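Local coordinates for protein fatty acid amide hydrolase (Candida albicans, PDB 6KVR) that probably hydrolyses monocarboxylic acid amides to the carboxylate and ammonium, at residues E49-I54 and D60-V65; Q71-P76 and A111-Q116; E477-S482 and N528-P533. All coordinates share one frame; numbering follows the deposited sequence.

The three contacts follow one another along the chain, and none nests in or crosses another. Contact 1 closes a short loop around helix 54-59. Helix 64-70 then leads from it straight to contact 2. There the turn before helix 76-82 is tied to helix 100-118, which closes a loop that is largely helical. Contacts 1 and 2 are neighbours, with centres 13 Å apart. They touch directly where Leu50 packs on Gln116, CG to NE2 at 3.8 Å. Contact 3 comes much later. It joins the segment before helix 482-490 to the end region of helix 522-529, and its centre lies about 25 Å from that of contact 1.

Contact 1: residues E49-I54 and D60-V65; sequences ELPKPI and DQFNAV
Lys52 reaches across to Asp60 in a salt bridge, while Pro51 rests against the ring of Phe62. The lysine CB points toward the facing segment. The chain then bends twice, at chi3 and at chi4 (56°). The second bend turns the ammonium group toward the aspartate. CE comes first, 4.0 Å from Asp60 OD1. NZ follows, 3.4 Å from the same Asp60 OD1. The hydrogen bond within this salt bridge is weak. It uses one arm of the carboxylate, since Asp60 OD2 stays 4.9 Å from Lys52 NZ. The two side chains meet at about a right angle. Both are exposed, so water probably screens the pairing.

The apolar part lies next to it. Phe62 has CG anti to the backbone N (chi1 -170°), which extends the ring toward the proline. Pro51 CG approaches the far end of the ring obliquely, 4.0 Å from Phe62 CZ and 4.1 Å from Phe62 CE1. Tyr67 meets the same ring, with the two planes inclined at about 60°.

The two segments bracket helix 54-59. Pro53 is its N-cap, and a Schellman motif at Gln61 follows its end. Leu57 of this helix touches Pro51, Lys52 and Phe62. Asn63 then caps helix 64-70 through a bond to Asp66 N. Leu50 and Ala64 pack on helix 100-118, and Ala64 and Val65 also lean on Tyr243 of helix 235-243.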
ATOM      1  N   GLU A  49     -18.036  11.817 -45.526  1.00 49.01           N
ATOM      2  CA  GLU A  49     -19.428  12.254 -45.528  1.00 48.75           C
ATOM      3  C   GLU A  49     -20.276  11.141 -44.917  1.00 48.75           C
ATOM      4  O   GLU A  49     -20.316  10.020 -45.446  1.00 42.47           O
ATOM      5  CB  GLU A  49     -19.888  12.584 -46.947  1.00 48.15           C
ATOM      6  CG  GLU A  49     -19.721  14.053 -47.306  1.00 56.94           C
ATOM      7  CD  GLU A  49     -19.611  14.320 -48.811  1.00 64.81           C
ATOM      8  OE1 GLU A  49     -20.350  13.699 -49.617  1.00 56.59           O
ATOM      9  OE2 GLU A  49     -18.760  15.159 -49.180  1.00 63.51           O
ATOM     10  N   LEU A  50     -20.936  11.446 -43.799  1.00 44.65           N
ATOM     11  CA  LEU A  50     -21.671  10.427 -43.064  1.00 44.03           C
ATOM     12  C   LEU A  50     -22.857   9.909 -43.886  1.00 44.68           C
ATOM     13  O   LEU A  50     -23.445  10.646 -44.685  1.00 45.48           O
ATOM     14  CB  LEU A  50     -22.153  10.990 -41.730  1.00 42.15           C
ATOM     15  CG  LEU A  50     -21.043  11.242 -40.697  1.00 39.67           C
ATOM     16  CD1 LEU A  50     -21.592  11.881 -39.420  1.00 40.86           C
ATOM     17  CD2 LEU A  50     -20.320   9.941 -40.382  1.00 40.49           C
ATOM     18  N   PRO A  51     -23.212   8.632 -43.727  1.00 42.25           N
ATOM     19  CA  PRO A  51     -24.345   8.093 -44.495  1.00 42.93           C
ATOM     20  C   PRO A  51     -25.670   8.763 -44.168  1.00 45.40           C
ATOM     21  O   PRO A  51     -26.528   8.880 -45.050  1.00 50.66           O
ATOM     22  CB  PRO A  51     -24.345   6.601 -44.124  1.00 44.76           C
ATOM     23  CG  PRO A  51     -23.530   6.500 -42.865  1.00 42.90           C
ATOM     24  CD  PRO A  51     -22.503   7.586 -42.970  1.00 45.32           C
ATOM     25  N   LYS A  52     -25.866   9.195 -42.929  1.00 45.16           N
ATOM     26  CA  LYS A  52     -26.972  10.039 -42.498  1.00 42.30           C
ATOM     27  C   LYS A  52     -26.427  10.991 -41.443  1.00 42.17           C
ATOM     28  O   LYS A  52     -25.317  10.773 -40.937  1.00 41.38           O
ATOM     29  CB  LYS A  52     -28.133   9.227 -41.911  1.00 45.97           C
ATOM     30  CG  LYS A  52     -28.663   8.063 -42.725  1.00 43.81           C
ATOM     31  CD  LYS A  52     -30.109   7.771 -42.289  1.00 50.47           C
ATOM     32  CE  LYS A  52     -30.486   6.301 -42.427  1.00 55.79           C
ATOM     33  NZ  LYS A  52     -29.544   5.422 -41.680  1.00 61.25           N
ATOM     34  N   PRO A  53     -27.152  12.055 -41.091  1.00 41.59           N
ATOM     35  CA  PRO A  53     -26.745  12.871 -39.943  1.00 40.79           C
ATOM     36  C   PRO A  53     -26.490  11.995 -38.723  1.00 41.39           C
ATOM     37  O   PRO A  53     -27.105  10.936 -38.557  1.00 38.50           O
ATOM     38  CB  PRO A  53     -27.942  13.804 -39.739  1.00 41.94           C
ATOM     39  CG  PRO A  53     -28.484  13.987 -41.135  1.00 41.82           C
ATOM     40  CD  PRO A  53     -28.303  12.644 -41.804  1.00 44.49           C
ATOM     41  N   ILE A  54     -25.549  12.433 -37.877  1.00 39.03           N
ATOM     42  CA  ILE A  54     -25.081  11.577 -36.786  1.00 37.23           C
ATOM     43  C   ILE A  54     -26.231  11.225 -35.843  1.00 37.06           C
ATOM     44  O   ILE A  54     -26.339  10.086 -35.374  1.00 37.72           O
ATOM     45  CB  ILE A  54     -23.898  12.235 -36.046  1.00 35.98           C
ATOM     46  CG1 ILE A  54     -23.370  11.320 -34.931  1.00 32.52           C
ATOM     47  CG2 ILE A  54     -24.274  13.601 -35.507  1.00 39.81           C
ATOM     48  CD1 ILE A  54     -22.690  10.063 -35.464  1.00 33.76           C
ATOM     49  N   ASP A  60     -30.750   4.955 -35.050  1.00 37.87           N
ATOM     50  CA  ASP A  60     -30.796   3.734 -35.831  1.00 34.89           C
ATOM     51  C   ASP A  60     -29.953   2.606 -35.255  1.00 32.83           C
ATOM     52  O   ASP A  60     -29.917   1.521 -35.847  1.00 32.23           O
ATOM     53  CB  ASP A  60     -30.324   4.044 -37.245  1.00 37.84           C
ATOM     54  CG  ASP A  60     -31.463   4.444 -38.155  1.00 57.05           C
ATOM     55  OD1 ASP A  60     -31.488   3.979 -39.315  1.00 62.96           O
ATOM     56  OD2 ASP A  60     -32.344   5.212 -37.698  1.00 58.22           O
ATOM     57  N   GLN A  61     -29.265   2.829 -34.132  1.00 33.59           N
ATOM     58  CA  GLN A  61     -28.365   1.820 -33.572  1.00 26.52           C
ATOM     59  C   GLN A  61     -27.318   1.418 -34.608  1.00 28.64           C
ATOM     60  O   GLN A  61     -27.010   0.242 -34.783  1.00 30.20           O
ATOM     61  CB  GLN A  61     -29.141   0.600 -33.071  1.00 23.99           C
ATOM     62  CG  GLN A  61     -30.216   0.973 -32.063  1.00 25.25           C
ATOM     63  CD  GLN A  61     -30.906  -0.226 -31.428  1.00 31.95           C
ATOM     64  OE1 GLN A  61     -30.288  -1.012 -30.699  1.00 32.65           O
ATOM     65  NE2 GLN A  61     -32.208  -0.363 -31.693  1.00 33.35           N
ATOM     66  N   PHE A  62     -26.811   2.412 -35.334  1.00 28.06           N
ATOM     67  CA  PHE A  62     -25.797   2.198 -36.357  1.00 31.94           C
ATOM     68  C   PHE A  62     -24.582   1.477 -35.769  1.00 36.69           C
ATOM     69  O   PHE A  62     -24.093   1.842 -34.698  1.00 29.66           O
ATOM     70  CB  PHE A  62     -25.411   3.567 -36.938  1.00 35.10           C
ATOM     71  CG  PHE A  62     -24.537   3.507 -38.162  1.00 37.88           C
ATOM     72  CD1 PHE A  62     -25.083   3.270 -39.409  1.00 35.72           C
ATOM     73  CD2 PHE A  62     -23.170   3.726 -38.064  1.00 34.89           C
ATOM     74  CE1 PHE A  62     -24.276   3.235 -40.543  1.00 39.26           C
ATOM     75  CE2 PHE A  62     -22.361   3.685 -39.186  1.00 38.38           C
ATOM     76  CZ  PHE A  62     -22.917   3.439 -40.431  1.00 36.18           C
ATOM     77  N   ASN A  63     -24.114   0.426 -36.460  1.00 33.75           N
ATOM     78  CA  ASN A  63     -22.900  -0.298 -36.073  1.00 32.91           C
ATOM     79  C   ASN A  63     -21.749   0.292 -36.881  1.00 35.85           C
ATOM     80  O   ASN A  63     -21.534  -0.091 -38.035  1.00 35.78           O
ATOM     81  CB  ASN A  63     -23.059  -1.801 -36.312  1.00 33.46           C
ATOM     82  CG  ASN A  63     -21.798  -2.608 -35.966  1.00 34.41           C
ATOM     83  OD1 ASN A  63     -20.680  -2.087 -35.937  1.00 32.28           O
ATOM     84  ND2 ASN A  63     -21.986  -3.901 -35.717  1.00 28.37           N
ATOM     85  N   ALA A  64     -21.003   1.225 -36.274  1.00 32.44           N
ATOM     86  CA  ALA A  64     -19.946   1.901 -37.021  1.00 31.60           C
ATOM     87  C   ALA A  64     -18.807   0.955 -37.379  1.00 31.49           C
ATOM     88  O   ALA A  64     -18.168   1.128 -38.420  1.00 30.51           O
ATOM     89  CB  ALA A  64     -19.414   3.103 -36.238  1.00 29.52           C
ATOM     90  N   VAL A  65     -18.543  -0.054 -36.551  1.00 31.67           N
ATOM     91  CA  VAL A  65     -17.455  -0.986 -36.854  1.00 32.85           C
ATOM     92  C   VAL A  65     -17.773  -1.790 -38.113  1.00 35.98           C
ATOM     93  O   VAL A  65     -16.905  -2.009 -38.968  1.00 31.82           O
ATOM     94  CB  VAL A  65     -17.192  -1.901 -35.644  1.00 32.32           C
ATOM     95  CG1 VAL A  65     -16.193  -3.009 -36.002  1.00 37.54           C
ATOM     96  CG2 VAL A  65     -16.696  -1.073 -34.461  1.00 32.36           C
TER

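Contact 2: residues Q71-P76 and A111-Q116; sequences QKLLTP and ATLAHQ
Leu113 pushes one methyl group, CD1, against two successive leucines of the facing turn. Its CD1 lies 3.8 Å from Leu74 CD2 and 4.0 Å from Leu73 CB. Seen from this methyl the two partners lie about 86° apart, so it is held on two flanks. The other methyl looks toward the end of Leu73, with Leu113 CD2 4.3 Å from Leu73 CD1. No hydrogen bond crosses between the segments, and the contact is wholly apolar.

The two partners of Leu113 present themselves differently. Leu73 points its CB at the helix and touches with that atom, at the root of the side chain. Leu74 leaves the backbone in another direction and reaches the helix with its tip alone. Its CG stands beside the backbone N (chi1 -50°), and the side chains of Leu74 and Leu113 run antiparallel where they pass.

In the next shell, Leu74 also packs on His109 and Arg110 of helix 100-118. Phe79 and Thr82 of helix 76-82 touch it too. Leu73 touches Ile48, whose carbonyl accepts a bond from Gln116 NE2. Leu113 reaches Tyr243 of helix 235-243. The turn that carries the leucines is fixed at both ends. Lys72, with positive phi, forms a Schellman motif after helix 64-70. Thr75 N-caps helix 76-82 with its side chain, and its backbone N bonds to Glu78 OE1. This pair of bonds is consistent with a capping box.

The whole is a short turn between two helices, a Schellman end followed closely by an N-cap. Its two central leucines seat the turn on helix 100-118, in a helical part of the chain with no strand between the two segments.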
ATOM      1  N   GLN A  71     -17.743  -0.699 -46.030  1.00 42.33           N
ATOM      2  CA  GLN A  71     -17.500   0.379 -46.976  1.00 39.13           C
ATOM      3  C   GLN A  71     -16.025   0.574 -47.274  1.00 42.24           C
ATOM      4  O   GLN A  71     -15.684   1.489 -48.034  1.00 39.17           O
ATOM      5  CB  GLN A  71     -18.089   1.691 -46.458  1.00 36.79           C
ATOM      6  CG  GLN A  71     -19.574   1.781 -46.682  1.00 47.31           C
ATOM      7  CD  GLN A  71     -19.925   2.243 -48.082  1.00 47.68           C
ATOM      8  OE1 GLN A  71     -19.962   3.449 -48.365  1.00 46.88           O
ATOM      9  NE2 GLN A  71     -20.145   1.288 -48.977  1.00 47.94           N
ATOM     10  N   LYS A  72     -15.156  -0.247 -46.677  1.00 42.67           N
ATOM     11  CA  LYS A  72     -13.710  -0.196 -46.882  1.00 40.23           C
ATOM     12  C   LYS A  72     -13.187   1.238 -46.779  1.00 42.24           C
ATOM     13  O   LYS A  72     -12.644   1.799 -47.734  1.00 42.05           O
ATOM     14  CB  LYS A  72     -13.335  -0.828 -48.230  1.00 43.07           C
ATOM     15  CG  LYS A  72     -13.744  -2.299 -48.370  1.00 44.73           C
ATOM     16  CD  LYS A  72     -13.668  -2.785 -49.819  1.00 48.28           C
ATOM     17  CE  LYS A  72     -13.216  -4.240 -49.896  1.00 52.79           C
ATOM     18  NZ  LYS A  72     -11.991  -4.434 -50.740  1.00 57.08           N
ATOM     19  N   LEU A  73     -13.357   1.835 -45.591  1.00 38.49           N
ATOM     20  CA  LEU A  73     -12.999   3.244 -45.443  1.00 35.94           C
ATOM     21  C   LEU A  73     -11.491   3.465 -45.416  1.00 33.29           C
ATOM     22  O   LEU A  73     -11.037   4.567 -45.723  1.00 37.80           O
ATOM     23  CB  LEU A  73     -13.635   3.830 -44.182  1.00 38.49           C
ATOM     24  CG  LEU A  73     -15.157   3.735 -44.048  1.00 40.62           C
ATOM     25  CD1 LEU A  73     -15.607   4.455 -42.768  1.00 37.06           C
ATOM     26  CD2 LEU A  73     -15.871   4.294 -45.285  1.00 36.87           C
ATOM     27  N   LEU A  74     -10.715   2.461 -45.034  1.00 32.39           N
ATOM     28  CA  LEU A  74      -9.266   2.491 -45.133  1.00 35.32           C
ATOM     29  C   LEU A  74      -8.822   1.644 -46.324  1.00 40.60           C
ATOM     30  O   LEU A  74      -9.553   0.767 -46.795  1.00 41.62           O
ATOM     31  CB  LEU A  74      -8.613   1.962 -43.848  1.00 32.00           C
ATOM     32  CG  LEU A  74      -9.094   2.534 -42.507  1.00 36.98           C
ATOM     33  CD1 LEU A  74      -8.648   1.630 -41.374  1.00 34.73           C
ATOM     34  CD2 LEU A  74      -8.620   3.978 -42.274  1.00 33.33           C
ATOM     35  N   THR A  75      -7.608   1.918 -46.809  1.00 36.18           N
ATOM     36  CA  THR A  75      -7.018   1.110 -47.863  1.00 39.66           C
ATOM     37  C   THR A  75      -6.685  -0.278 -47.325  1.00 40.84           C
ATOM     38  O   THR A  75      -6.671  -0.496 -46.109  1.00 40.81           O
ATOM     39  CB  THR A  75      -5.752   1.773 -48.413  1.00 42.79           C
ATOM     40  OG1 THR A  75      -4.716   1.730 -47.420  1.00 41.69           O
ATOM     41  CG2 THR A  75      -6.026   3.223 -48.818  1.00 36.42           C
ATOM     42  N   PRO A  76      -6.437  -1.250 -48.211  1.00 42.35           N
ATOM     43  CA  PRO A  76      -5.979  -2.562 -47.725  1.00 41.51           C
ATOM     44  C   PRO A  76      -4.730  -2.479 -46.870  1.00 37.85           C
ATOM     45  O   PRO A  76      -4.569  -3.277 -45.938  1.00 40.91           O
ATOM     46  CB  PRO A  76      -5.727  -3.344 -49.022  1.00 41.88           C
ATOM     47  CG  PRO A  76      -6.670  -2.744 -49.999  1.00 37.54           C
ATOM     48  CD  PRO A  76      -6.787  -1.283 -49.646  1.00 34.13           C
ATOM     49  N   ALA A 111      -8.323   6.755 -36.307  1.00 26.69           N
ATOM     50  CA  ALA A 111      -8.773   7.477 -35.116  1.00 27.88           C
ATOM     51  C   ALA A 111      -9.669   8.651 -35.484  1.00 28.26           C
ATOM     52  O   ALA A 111     -10.615   8.968 -34.751  1.00 30.41           O
ATOM     53  CB  ALA A 111      -7.571   7.952 -34.291  1.00 26.66           C
ATOM     54  N   THR A 112      -9.393   9.316 -36.613  1.00 26.74           N
ATOM     55  CA  THR A 112     -10.267  10.410 -37.045  1.00 29.45           C
ATOM     56  C   THR A 112     -11.653   9.886 -37.400  1.00 31.26           C
ATOM     57  O   THR A 112     -12.671  10.502 -37.054  1.00 27.59           O
ATOM     58  CB  THR A 112      -9.656  11.146 -38.243  1.00 32.25           C
ATOM     59  OG1 THR A 112      -8.316  11.544 -37.930  1.00 32.82           O
ATOM     60  CG2 THR A 112     -10.462  12.384 -38.585  1.00 36.78           C
ATOM     61  N   LEU A 113     -11.707   8.743 -38.092  1.00 28.11           N
ATOM     62  CA  LEU A 113     -12.987   8.089 -38.338  1.00 30.25           C
ATOM     63  C   LEU A 113     -13.682   7.747 -37.022  1.00 32.19           C
ATOM     64  O   LEU A 113     -14.865   8.059 -36.835  1.00 31.08           O
ATOM     65  CB  LEU A 113     -12.777   6.847 -39.209  1.00 30.33           C
ATOM     66  CG  LEU A 113     -12.329   7.211 -40.637  1.00 35.05           C
ATOM     67  CD1 LEU A 113     -11.771   5.996 -41.377  1.00 30.15           C
ATOM     68  CD2 LEU A 113     -13.444   7.901 -41.439  1.00 30.23           C
ATOM     69  N   ALA A 114     -12.940   7.160 -36.072  1.00 29.00           N
ATOM     70  CA  ALA A 114     -13.513   6.849 -34.759  1.00 31.42           C
ATOM     71  C   ALA A 114     -14.182   8.074 -34.128  1.00 28.87           C
ATOM     72  O   ALA A 114     -15.333   8.003 -33.672  1.00 28.13           O
ATOM     73  CB  ALA A 114     -12.429   6.292 -33.833  1.00 27.20           C
ATOM     74  N   HIS A 115     -13.481   9.216 -34.115  1.00 29.27           N
ATOM     75  CA  HIS A 115     -14.056  10.438 -33.552  1.00 27.20           C
ATOM     76  C   HIS A 115     -15.302  10.889 -34.308  1.00 27.12           C
ATOM     77  O   HIS A 115     -16.280  11.331 -33.693  1.00 25.64           O
ATOM     78  CB  HIS A 115     -13.032  11.573 -33.551  1.00 27.12           C
ATOM     79  CG  HIS A 115     -13.566  12.843 -32.960  1.00 27.46           C
ATOM     80  ND1 HIS A 115     -13.927  12.951 -31.633  1.00 27.84           N
ATOM     81  CD2 HIS A 115     -13.846  14.041 -33.520  1.00 30.96           C
ATOM     82  CE1 HIS A 115     -14.373  14.171 -31.393  1.00 29.21           C
ATOM     83  NE2 HIS A 115     -14.342  14.853 -32.524  1.00 32.76           N
ATOM     84  N   GLN A 116     -15.271  10.822 -35.642  1.00 28.54           N
ATOM     85  CA  GLN A 116     -16.406  11.293 -36.437  1.00 30.15           C
ATOM     86  C   GLN A 116     -17.676  10.509 -36.122  1.00 29.01           C
ATOM     87  O   GLN A 116     -18.777  11.068 -36.141  1.00 28.50           O
ATOM     88  CB  GLN A 116     -16.071  11.198 -37.930  1.00 31.57           C
ATOM     89  CG  GLN A 116     -16.582  12.369 -38.733  1.00 43.20           C
ATOM     90  CD  GLN A 116     -16.664  12.074 -40.223  1.00 44.05           C
ATOM     91  OE1 GLN A 116     -15.922  11.245 -40.751  1.00 43.26           O
ATOM     92  NE2 GLN A 116     -17.587  12.741 -40.899  1.00 42.59           N
TER

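Contact 3: residues E477-S482 and N528-P533; sequences EVYNWS and NENYDP
Asn530 turns its amide toward both Tyr479 and Glu477. The firmer side is at the tyrosine. Asn530 ND2 lies at the ring edge, in its plane, 3.9 Å from Tyr479 CE2. The ring is buried and packs on Leu523 and Leu526 of helix 522-529 and on Leu418. Glu527 OE2 accepts the backbone N-H groups of Tyr479 and Asn480. Asn480 OD1 accepts Ser482 N, an Asx turn into helix 482-490.

The Glu477 side is looser. Glu477 OE1 is 3.7 Å from both Asn530 OD1 and Asn530 ND2, and the carboxylate and amide planes stand 86° apart. No direct hydrogen bond links the segments; two waters do. One accepts from Asn530 ND2 at 2.6 Å and donates to Glu477 O at 2.7 Å. The second accepts from Asn530 ND2 at 3.0 Å, donates to Glu477 OE1 at 2.8 Å and bonds to Tyr479 OH at 2.7 Å. The waters subtend about 120° at ND2, as suits a planar NH2 group. Tyr479 OH also bonds to Lys417 NZ.

The amide spends its N-H groups on water. The chemistry implies a hydrated joint, in which the lysine and the second water probably ease the negative charge of Glu477 near Asn530 OD1.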
ATOM      1  N   GLU A 477     -27.916   6.478 -18.445  1.00 27.76           N
ATOM      2  CA  GLU A 477     -28.868   5.533 -17.855  1.00 26.58           C
ATOM      3  C   GLU A 477     -28.142   4.306 -17.307  1.00 28.43           C
ATOM      4  O   GLU A 477     -28.532   3.161 -17.550  1.00 28.58           O
ATOM      5  CB  GLU A 477     -29.939   5.137 -18.882  1.00 28.16           C
ATOM      6  CG  GLU A 477     -31.012   6.217 -19.075  1.00 34.71           C
ATOM      7  CD  GLU A 477     -32.182   5.762 -19.935  1.00 36.07           C
ATOM      8  OE1 GLU A 477     -33.041   5.001 -19.436  1.00 39.43           O
ATOM      9  OE2 GLU A 477     -32.262   6.214 -21.102  1.00 42.91           O
ATOM     10  N   VAL A 478     -27.063   4.528 -16.558  1.00 25.70           N
ATOM     11  CA  VAL A 478     -26.366   3.436 -15.892  1.00 27.47           C
ATOM     12  C   VAL A 478     -26.085   3.860 -14.454  1.00 25.41           C
ATOM     13  O   VAL A 478     -25.392   4.857 -14.215  1.00 23.15           O
ATOM     14  CB  VAL A 478     -25.083   3.015 -16.637  1.00 25.58           C
ATOM     15  CG1 VAL A 478     -24.213   4.221 -17.017  1.00 24.51           C
ATOM     16  CG2 VAL A 478     -24.305   1.994 -15.836  1.00 22.04           C
ATOM     17  N   TYR A 479     -26.630   3.097 -13.502  1.00 24.76           N
ATOM     18  CA  TYR A 479     -26.751   3.476 -12.103  1.00 20.59           C
ATOM     19  C   TYR A 479     -26.050   2.533 -11.136  1.00 24.31           C
ATOM     20  O   TYR A 479     -25.573   2.986 -10.091  1.00 22.50           O
ATOM     21  CB  TYR A 479     -28.231   3.542 -11.712  1.00 22.87           C
ATOM     22  CG  TYR A 479     -29.086   4.344 -12.677  1.00 24.23           C
ATOM     23  CD1 TYR A 479     -29.154   5.734 -12.587  1.00 26.56           C
ATOM     24  CD2 TYR A 479     -29.818   3.716 -13.669  1.00 26.58           C
ATOM     25  CE1 TYR A 479     -29.923   6.474 -13.465  1.00 27.92           C
ATOM     26  CE2 TYR A 479     -30.595   4.440 -14.557  1.00 27.86           C
ATOM     27  CZ  TYR A 479     -30.645   5.815 -14.447  1.00 29.67           C
ATOM     28  OH  TYR A 479     -31.412   6.525 -15.325  1.00 29.01           O
ATOM     29  N   ASN A 480     -25.987   1.241 -11.440  1.00 25.14           N
ATOM     30  CA  ASN A 480     -25.439   0.243 -10.534  1.00 22.09           C
ATOM     31  C   ASN A 480     -24.030  -0.156 -10.960  1.00 21.30           C
ATOM     32  O   ASN A 480     -23.841  -0.726 -12.045  1.00 22.41           O
ATOM     33  CB  ASN A 480     -26.330  -0.994 -10.493  1.00 21.87           C
ATOM     34  CG  ASN A 480     -25.657  -2.148  -9.815  1.00 20.29           C
ATOM     35  OD1 ASN A 480     -25.133  -2.005  -8.715  1.00 23.29           O
ATOM     36  ND2 ASN A 480     -25.626  -3.289 -10.479  1.00 22.48           N
ATOM     37  N   TRP A 481     -23.058   0.083 -10.084  1.00 17.50           N
ATOM     38  CA  TRP A 481     -21.670  -0.309 -10.315  1.00 21.68           C
ATOM     39  C   TRP A 481     -21.259  -1.612  -9.595  1.00 25.38           C
ATOM     40  O   TRP A 481     -20.065  -1.954  -9.583  1.00 24.48           O
ATOM     41  CB  TRP A 481     -20.733   0.804  -9.850  1.00 20.18           C
ATOM     42  CG  TRP A 481     -20.907   2.152 -10.472  1.00 23.83           C
ATOM     43  CD1 TRP A 481     -21.860   2.545 -11.375  1.00 20.49           C
ATOM     44  CD2 TRP A 481     -20.099   3.308 -10.208  1.00 26.66           C
ATOM     45  NE1 TRP A 481     -21.687   3.875 -11.694  1.00 22.91           N
ATOM     46  CE2 TRP A 481     -20.616   4.367 -10.991  1.00 27.10           C
ATOM     47  CE3 TRP A 481     -18.984   3.547  -9.389  1.00 24.71           C
ATOM     48  CZ2 TRP A 481     -20.043   5.642 -10.997  1.00 24.31           C
ATOM     49  CZ3 TRP A 481     -18.422   4.821  -9.387  1.00 25.78           C
ATOM     50  CH2 TRP A 481     -18.955   5.850 -10.194  1.00 25.25           C
ATOM     51  N   SER A 482     -22.203  -2.329  -8.979  1.00 18.54           N
ATOM     52  CA  SER A 482     -21.820  -3.377  -8.031  1.00 25.07           C
ATOM     53  C   SER A 482     -20.896  -4.425  -8.655  1.00 22.47           C
ATOM     54  O   SER A 482     -20.009  -4.953  -7.965  1.00 22.86           O
ATOM     55  CB  SER A 482     -23.073  -4.050  -7.453  1.00 26.00           C
ATOM     56  OG  SER A 482     -23.827  -4.674  -8.483  1.00 22.77           O
ATOM     57  N   ASN A 528     -33.178  -3.219 -14.131  1.00 24.63           N
ATOM     58  CA  ASN A 528     -33.763  -4.304 -14.920  1.00 27.15           C
ATOM     59  C   ASN A 528     -34.896  -3.814 -15.819  1.00 28.45           C
ATOM     60  O   ASN A 528     -35.086  -4.349 -16.919  1.00 25.56           O
ATOM     61  CB  ASN A 528     -34.295  -5.417 -14.018  1.00 30.27           C
ATOM     62  CG  ASN A 528     -33.207  -6.371 -13.514  1.00 32.31           C
ATOM     63  OD1 ASN A 528     -33.507  -7.314 -12.786  1.00 29.12           O
ATOM     64  ND2 ASN A 528     -31.947  -6.114 -13.875  1.00 32.62           N
ATOM     65  N   GLU A 529     -35.667  -2.814 -15.382  1.00 28.16           N
ATOM     66  CA  GLU A 529     -36.779  -2.375 -16.223  1.00 29.01           C
ATOM     67  C   GLU A 529     -36.311  -1.558 -17.422  1.00 29.83           C
ATOM     68  O   GLU A 529     -37.110  -1.308 -18.325  1.00 29.29           O
ATOM     69  CB  GLU A 529     -37.807  -1.608 -15.379  1.00 31.68           C
ATOM     70  CG  GLU A 529     -38.726  -2.563 -14.589  1.00 32.58           C
ATOM     71  CD  GLU A 529     -39.778  -1.871 -13.715  1.00 46.04           C
ATOM     72  OE1 GLU A 529     -39.722  -0.628 -13.504  1.00 43.51           O
ATOM     73  OE2 GLU A 529     -40.672  -2.599 -13.218  1.00 49.63           O
ATOM     74  N   ASN A 530     -35.030  -1.190 -17.484  1.00 31.06           N
ATOM     75  CA  ASN A 530     -34.483  -0.555 -18.678  1.00 30.14           C
ATOM     76  C   ASN A 530     -34.137  -1.548 -19.782  1.00 29.81           C
ATOM     77  O   ASN A 530     -33.913  -1.127 -20.919  1.00 30.07           O
ATOM     78  CB  ASN A 530     -33.223   0.235 -18.330  1.00 32.51           C
ATOM     79  CG  ASN A 530     -33.539   1.572 -17.724  1.00 31.58           C
ATOM     80  OD1 ASN A 530     -34.653   2.055 -17.851  1.00 32.87           O
ATOM     81  ND2 ASN A 530     -32.580   2.160 -17.034  1.00 29.69           N
ATOM     82  N   TYR A 531     -34.051  -2.845 -19.490  1.00 29.57           N
ATOM     83  CA  TYR A 531     -33.640  -3.760 -20.544  1.00 31.51           C
ATOM     84  C   TYR A 531     -34.777  -3.948 -21.545  1.00 32.94           C
ATOM     85  O   TYR A 531     -35.909  -4.251 -21.166  1.00 31.82           O
ATOM     86  CB  TYR A 531     -33.194  -5.118 -19.992  1.00 27.52           C
ATOM     87  CG  TYR A 531     -32.758  -6.006 -21.144  1.00 30.53           C
ATOM     88  CD1 TYR A 531     -31.551  -5.771 -21.800  1.00 32.77           C
ATOM     89  CD2 TYR A 531     -33.599  -7.001 -21.653  1.00 31.41           C
ATOM     90  CE1 TYR A 531     -31.167  -6.528 -22.901  1.00 31.31           C
ATOM     91  CE2 TYR A 531     -33.220  -7.766 -22.757  1.00 29.11           C
ATOM     92  CZ  TYR A 531     -32.007  -7.521 -23.371  1.00 28.94           C
ATOM     93  OH  TYR A 531     -31.609  -8.267 -24.440  1.00 25.96           O
ATOM     94  N   ASP A 532     -34.463  -3.783 -22.817  1.00 34.55           N
ATOM     95  CA  ASP A 532     -35.386  -3.930 -23.938  1.00 34.82           C
ATOM     96  C   ASP A 532     -34.611  -4.588 -25.069  1.00 35.31           C
ATOM     97  O   ASP A 532     -33.667  -3.980 -25.585  1.00 36.24           O
ATOM     98  CB  ASP A 532     -35.940  -2.570 -24.372  1.00 33.36           C
ATOM     99  CG  ASP A 532     -36.905  -2.657 -25.568  1.00 44.48           C
ATOM    100  OD1 ASP A 532     -36.836  -3.606 -26.392  1.00 41.80           O
ATOM    101  OD2 ASP A 532     -37.722  -1.716 -25.709  1.00 48.41           O
ATOM    102  N   PRO A 533     -34.986  -5.807 -25.484  1.00 34.00           N
ATOM    103  CA  PRO A 533     -34.229  -6.504 -26.544  1.00 31.82           C
ATOM    104  C   PRO A 533     -34.022  -5.691 -27.815  1.00 31.34           C
ATOM    105  O   PRO A 533     -32.941  -5.760 -28.411  1.00 27.81           O
ATOM    106  CB  PRO A 533     -35.086  -7.751 -26.828  1.00 34.16           C
ATOM    107  CG  PRO A 533     -35.988  -7.894 -25.673  1.00 35.45           C
ATOM    108  CD  PRO A 533     -36.204  -6.538 -25.094  1.00 33.17           C
TER
HETATM  109  O   HOH W   1     -30.158   1.258 -16.483  1.00 26.16           O
HETATM  110  O   HOH W   2     -33.246   5.057 -16.617  1.00 32.41           O